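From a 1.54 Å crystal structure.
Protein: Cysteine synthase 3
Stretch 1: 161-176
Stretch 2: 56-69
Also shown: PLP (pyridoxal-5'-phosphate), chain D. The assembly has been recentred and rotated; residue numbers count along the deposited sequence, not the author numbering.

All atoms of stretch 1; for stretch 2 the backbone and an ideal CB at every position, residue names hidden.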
# COMPACT_ATOMS: atom_id res chain seq x y z
N GLY B 161 7.38 2.16 25.15
CA GLY B 161 6.83 1.91 26.48
C GLY B 161 5.34 2.16 26.63
O GLY B 161 4.75 1.84 27.66
N ASN B 162 4.72 2.74 25.61
CA ASN B 162 3.35 3.19 25.74
C ASN B 162 2.39 2.01 25.70
O ASN B 162 2.33 1.31 24.68
CB ASN B 162 3.03 4.17 24.60
CG ASN B 162 1.73 4.93 24.83
OD1 ASN B 162 0.80 4.41 25.45
ND2 ASN B 162 1.67 6.16 24.34
N PRO B 163 1.60 1.77 26.75
CA PRO B 163 0.64 0.66 26.69
C PRO B 163 -0.41 0.81 25.62
O PRO B 163 -1.06 -0.18 25.26
CB PRO B 163 0.02 0.66 28.10
CG PRO B 163 0.22 2.05 28.60
CD PRO B 163 1.55 2.48 28.04
N ASP B 164 -0.62 2.03 25.09
CA ASP B 164 -1.57 2.21 24.01
C ASP B 164 -1.03 1.71 22.68
O ASP B 164 -1.80 1.51 21.74
CB ASP B 164 -1.98 3.68 23.91
CG ASP B 164 -2.63 4.18 25.19
OD1 ASP B 164 -3.29 3.37 25.88
OD2 ASP B 164 -2.46 5.38 25.52
N ASN B 165 0.29 1.50 22.60
CA ASN B 165 0.87 0.74 21.49
C ASN B 165 0.39 -0.71 21.55
O ASN B 165 -0.30 -1.20 20.64
CB ASN B 165 2.40 0.87 21.56
CG ASN B 165 3.14 -0.03 20.56
OD1 ASN B 165 2.59 -0.94 19.97
ND2 ASN B 165 4.44 0.25 20.40
N THR B 166 0.73 -1.41 22.64
CA THR B 166 0.31 -2.79 22.84
C THR B 166 -1.19 -2.97 22.66
O THR B 166 -1.64 -3.93 22.01
CB THR B 166 0.75 -3.22 24.24
OG1 THR B 166 2.11 -2.83 24.41
CG2 THR B 166 0.61 -4.72 24.43
N ALA B 167 -1.98 -2.05 23.21
CA ALA B 167 -3.44 -2.17 23.19
C ALA B 167 -4.03 -2.10 21.79
O ALA B 167 -5.13 -2.60 21.56
CB ALA B 167 -4.05 -1.08 24.07
N ALA B 168 -3.33 -1.48 20.83
CA ALA B 168 -3.82 -1.47 19.45
C ALA B 168 -4.04 -2.87 18.93
O ALA B 168 -4.87 -3.09 18.03
CB ALA B 168 -2.84 -0.73 18.54
N HIS B 169 -3.32 -3.84 19.47
CA HIS B 169 -3.30 -5.18 18.92
C HIS B 169 -4.40 -6.06 19.49
O HIS B 169 -4.45 -7.26 19.17
CB HIS B 169 -1.92 -5.76 19.12
CG HIS B 169 -0.89 -5.05 18.31
ND1 HIS B 169 -0.88 -5.11 16.93
CD2 HIS B 169 0.10 -4.20 18.66
CE1 HIS B 169 0.12 -4.37 16.47
NE2 HIS B 169 0.73 -3.81 17.50
N VAL B 170 -5.29 -5.49 20.30
CA VAL B 170 -6.56 -6.18 20.55
C VAL B 170 -7.24 -6.47 19.23
O VAL B 170 -7.77 -7.56 19.00
CB VAL B 170 -7.45 -5.35 21.49
CG1 VAL B 170 -8.81 -6.01 21.66
CG2 VAL B 170 -6.78 -5.18 22.84
N TYR B 171 -7.18 -5.50 18.30
CA TYR B 171 -7.79 -5.69 16.99
C TYR B 171 -7.00 -6.70 16.16
O TYR B 171 -7.58 -7.61 15.57
CB TYR B 171 -7.88 -4.34 16.28
CG TYR B 171 -8.90 -3.40 16.88
CD1 TYR B 171 -8.55 -2.53 17.92
CD2 TYR B 171 -10.20 -3.35 16.39
CE1 TYR B 171 -9.48 -1.66 18.46
CE2 TYR B 171 -11.14 -2.49 16.93
CZ TYR B 171 -10.77 -1.65 17.96
OH TYR B 171 -11.71 -0.79 18.48
N THR B 172 -5.67 -6.55 16.10
CA THR B 172 -4.86 -7.50 15.35
C THR B 172 -5.15 -8.93 15.79
O THR B 172 -5.40 -9.81 14.96
CB THR B 172 -3.37 -7.18 15.54
OG1 THR B 172 -3.17 -5.76 15.46
CG2 THR B 172 -2.51 -7.89 14.48
N ALA B 173 -5.15 -9.16 17.10
CA ALA B 173 -5.40 -10.49 17.63
C ALA B 173 -6.81 -10.97 17.31
O ALA B 173 -7.00 -12.12 16.91
CB ALA B 173 -5.18 -10.51 19.14
N ASN B 174 -7.81 -10.10 17.48
CA ASN B 174 -9.18 -10.51 17.18
C ASN B 174 -9.33 -10.89 15.71
O ASN B 174 -10.02 -11.85 15.38
CB ASN B 174 -10.17 -9.40 17.52
CG ASN B 174 -11.61 -9.85 17.31
OD1 ASN B 174 -12.04 -10.84 17.91
ND2 ASN B 174 -12.34 -9.15 16.45
N GLU B 175 -8.69 -10.12 14.82
CA GLU B 175 -8.72 -10.47 13.41
C GLU B 175 -8.13 -11.85 13.16
O GLU B 175 -8.69 -12.63 12.39
CB GLU B 175 -7.96 -9.42 12.60
CG GLU B 175 -8.64 -8.06 12.60
CD GLU B 175 -7.70 -6.93 12.23
OE1 GLU B 175 -6.77 -7.17 11.43
OE2 GLU B 175 -7.90 -5.80 12.72
N ILE B 176 -7.00 -12.17 13.80
CA ILE B 176 -6.43 -13.51 13.65
C ILE B 176 -7.38 -14.56 14.21
O ILE B 176 -7.60 -15.62 13.61
CB ILE B 176 -5.05 -13.59 14.32
CG1 ILE B 176 -4.06 -12.68 13.59
CG2 ILE B 176 -4.56 -15.04 14.34
CD1 ILE B 176 -2.83 -12.37 14.40
N UNK B 56 1.71 0.14 6.93
CA UNK B 56 2.47 -0.60 7.93
C UNK B 56 1.63 -0.79 9.18
O UNK B 56 0.61 -0.12 9.39
CB UNK B 56 3.78 0.12 8.27
N UNK B 57 2.09 -1.72 10.02
CA UNK B 57 1.45 -1.99 11.30
C UNK B 57 1.39 -0.74 12.17
O UNK B 57 0.51 -0.62 13.03
CB UNK B 57 2.19 -3.11 12.04
N UNK B 58 2.30 0.21 11.95
CA UNK B 58 2.31 1.40 12.80
C UNK B 58 1.11 2.31 12.57
O UNK B 58 0.89 3.21 13.38
CB UNK B 58 3.60 2.19 12.57
N UNK B 59 0.34 2.11 11.50
CA UNK B 59 -0.94 2.81 11.40
C UNK B 59 -1.78 2.54 12.65
O UNK B 59 -2.43 3.45 13.18
CB UNK B 59 -1.70 2.38 10.14
N UNK B 60 -1.79 1.28 13.10
CA UNK B 60 -2.58 0.94 14.28
C UNK B 60 -2.03 1.61 15.52
O UNK B 60 -2.79 2.07 16.38
CB UNK B 60 -2.62 -0.58 14.48
N UNK B 61 -0.70 1.66 15.62
CA UNK B 61 -0.01 2.15 16.81
C UNK B 61 -0.16 3.65 16.92
O UNK B 61 -0.51 4.18 17.98
CB UNK B 61 1.47 1.77 16.78
N UNK B 62 0.14 4.37 15.84
CA UNK B 62 0.00 5.82 15.88
C UNK B 62 -1.43 6.24 16.14
O UNK B 62 -1.69 7.17 16.92
CB UNK B 62 0.49 6.44 14.57
N UNK B 63 -2.37 5.54 15.52
CA UNK B 63 -3.78 5.82 15.76
C UNK B 63 -4.15 5.63 17.22
O UNK B 63 -4.74 6.51 17.84
CB UNK B 63 -4.66 4.92 14.88
N UNK B 64 -3.83 4.46 17.79
CA UNK B 64 -4.31 4.22 19.15
C UNK B 64 -3.58 5.05 20.19
O UNK B 64 -4.18 5.44 21.19
CB UNK B 64 -4.17 2.74 19.50
N UNK B 65 -2.28 5.31 20.00
CA UNK B 65 -1.57 6.19 20.93
C UNK B 65 -2.24 7.55 21.00
O UNK B 65 -2.50 8.08 22.09
CB UNK B 65 -0.11 6.35 20.51
N UNK B 66 -2.59 8.11 19.85
CA UNK B 66 -3.19 9.44 19.83
C UNK B 66 -4.65 9.39 20.27
O UNK B 66 -5.10 10.23 21.07
CB UNK B 66 -3.08 10.05 18.43
N UNK B 67 -5.41 8.41 19.77
CA UNK B 67 -6.83 8.30 20.11
C UNK B 67 -7.02 8.14 21.61
O UNK B 67 -7.84 8.84 22.22
CB UNK B 67 -7.47 7.12 19.37
N UNK B 68 -6.27 7.23 22.22
CA UNK B 68 -6.45 7.01 23.65
C UNK B 68 -6.03 8.23 24.45
O UNK B 68 -6.66 8.57 25.46
CB UNK B 68 -5.66 5.78 24.11
N UNK B 69 -4.96 8.90 24.01
CA UNK B 69 -4.51 10.09 24.74
C UNK B 69 -5.57 11.19 24.69
O UNK B 69 -5.79 11.89 25.68
CB UNK B 69 -3.19 10.60 24.16
N1 PLP D . 8.87 -4.20 11.16
C2 PLP D . 8.51 -2.93 10.81
C2A PLP D . 8.73 -2.49 9.39
C3 PLP D . 7.95 -2.08 11.75
O3 PLP D . 7.60 -0.81 11.37
C4 PLP D . 7.75 -2.52 13.05
C4A PLP D . 7.25 -1.60 14.10
O4A PLP D . 7.01 -0.42 13.83
C5 PLP D . 8.12 -3.82 13.39
C6 PLP D . 8.68 -4.64 12.44
C5A PLP D . 7.97 -4.36 14.80
O4P PLP D . 6.68 -4.29 15.33
P PLP D . 6.56 -3.98 16.90
O1P PLP D . 7.47 -4.96 17.63
O2P PLP D . 7.03 -2.57 17.12
O3P PLP D . 5.13 -4.17 17.26

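Position 56 lies in an extended backbone ahead of the helix, with nothing of stretch 1 within reach of its CB. A small polar residue that can cap the coming turn would suit, and Ser56 does so: its OG accepts from the backbone N of position 58 at 3.0 Å.

At position 57 the CB points toward stretch 1, 5.1 Å from His169 CE1. That leaves room for a short aliphatic or a small polar side chain. It is Val57, whose CG2 packs 3.6 Å from His169 CE1, at the edge of the imidazole.

Position 58 turns its CB away from stretch 1, on the side where PLP lies. A long amine could reach the cofactor's C4A, and Lys58 does, its NZ bonded covalently to PLP C4A at 1.3 Å, as expected of a PLP-dependent cysteine synthase. Position 59 is out of reach and unconstrained from here; it is Asp59.

Position 60 carries the strongest demand. Its CB points toward stretch 1, 4.1 Å from Ala168 CB, and farther along lies the carboxylate of Glu175, beyond Thr172 and His169. A short residue would leave that charge unanswered from this position; a long cation, lysine or arginine, could meet it, and only a guanidinium offers two parallel donors. Arg60 nestles as a knob among His169, Tyr171, Thr172 and Glu175. NH1 donates to Glu175 OE2 at 3.0 Å and NH2 to Glu175 OE1 at 2.9 Å, a two-pronged salt bridge. Thr172 OG1 lies over one face of the guanidinium, too poorly angled to bond with it, and is instead hydrogen-bonded to His169 ND1. A water links Arg60 NH1 to Ala168 O.

Position 61 points sideways, its CB 4.3 Å from Asn165 OD1 and near the methyl of Ala168. The helices run close here, so a compact aliphatic is natural, though a small polar residue could also address the amide. Val61 places CG2 3.5 Å from Asn165 OD1 and 4.2 Å from His169 NE2.

Positions 62 and 63 need little from stretch 1: 62 faces away and is Gly62, while 63 points sideways and is Phe63.

At position 64 the CB faces Asp164 O at 3.5 Å and Ala168 CB at 3.8 Å. A short donor is the clear choice, with alanine or serine also fitting. Asn64 sends ND2 to Asp164 O at 2.9 Å, nearly straight at 174°; the backbone bond from Ala168 N to that same oxygen is weak.

Position 65 looks sideways at Asn162 ND2 and Asp164 CB, inviting a branched or linear aliphatic. Ile65 lays CG1 3.7 Å from Asn162 ND2, while its backbone O shares a water with Asn162 ND2 and Asp164 OD2.

Position 66 faces away and 67 is out of reach; they are Ile66 and Tyr67.

Position 68 has its CB 3.5 Å from Asp164 OD2, so a donor or cation might be guessed. Gln68 instead brings CG 3.4 Å from Asp164 OD1 and uses its amide elsewhere in the structure. Position 69, sideways and marginal, is Ala69.

Stretch 2 56-69: SVKDRVGFNIIYQA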
# COMPACT_ATOMS: atom_id res chain seq x y z
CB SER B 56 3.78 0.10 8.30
OG SER B 56 3.59 0.99 9.40
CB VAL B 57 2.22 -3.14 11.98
CG1 VAL B 57 3.64 -2.71 12.30
CG2 VAL B 57 1.49 -3.62 13.22
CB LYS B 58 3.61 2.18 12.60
CG LYS B 58 4.85 1.40 12.99
CD LYS B 58 4.75 0.81 14.39
CE LYS B 58 6.13 0.44 14.90
NZ LYS B 58 6.32 -1.02 14.75
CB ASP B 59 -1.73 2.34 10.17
CG ASP B 59 -1.23 2.93 8.87
OD1 ASP B 59 -0.02 3.20 8.74
OD2 ASP B 59 -2.07 3.09 7.97
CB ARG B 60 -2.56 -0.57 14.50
CG ARG B 60 -3.10 -1.42 13.37
CD ARG B 60 -2.94 -2.87 13.79
NE ARG B 60 -3.24 -3.84 12.75
CZ ARG B 60 -4.40 -4.46 12.61
NH1 ARG B 60 -5.43 -4.20 13.41
NH2 ARG B 60 -4.54 -5.37 11.65
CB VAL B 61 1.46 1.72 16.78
CG1 VAL B 61 2.25 2.38 17.93
CG2 VAL B 61 1.59 0.19 16.80
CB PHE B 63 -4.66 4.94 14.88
CG PHE B 63 -6.11 5.00 15.27
CD1 PHE B 63 -6.88 6.09 14.89
CD2 PHE B 63 -6.69 4.02 16.04
CE1 PHE B 63 -8.21 6.18 15.24
CE2 PHE B 63 -8.02 4.10 16.41
CZ PHE B 63 -8.78 5.19 16.02
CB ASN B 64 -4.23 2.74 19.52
CG ASN B 64 -5.18 2.41 20.65
OD1 ASN B 64 -6.39 2.64 20.53
ND2 ASN B 64 -4.65 1.94 21.78
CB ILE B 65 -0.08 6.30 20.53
CG1 ILE B 65 0.67 5.04 20.98
CG2 ILE B 65 0.55 7.56 21.10
CD1 ILE B 65 2.06 4.95 20.45
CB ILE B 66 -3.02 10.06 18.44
CG1 ILE B 66 -1.54 10.33 18.18
CG2 ILE B 66 -3.81 11.35 18.33
CD1 ILE B 66 -1.22 10.61 16.72
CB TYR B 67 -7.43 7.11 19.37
CG TYR B 67 -8.94 7.00 19.43
CD1 TYR B 67 -9.74 8.12 19.40
CD2 TYR B 67 -9.54 5.75 19.47
CE1 TYR B 67 -11.12 8.01 19.44
CE2 TYR B 67 -10.92 5.63 19.50
CZ TYR B 67 -11.70 6.75 19.49
OH TYR B 67 -13.07 6.63 19.52
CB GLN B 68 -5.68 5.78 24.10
CG GLN B 68 -6.10 5.31 25.50
CD GLN B 68 -7.53 4.80 25.52
OE1 GLN B 68 -7.91 3.97 24.71
NE2 GLN B 68 -8.34 5.30 26.46
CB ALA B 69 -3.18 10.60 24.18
O HOH W 1 -5.34 -2.36 15.72
O HOH W 2 -1.13 7.19 24.36
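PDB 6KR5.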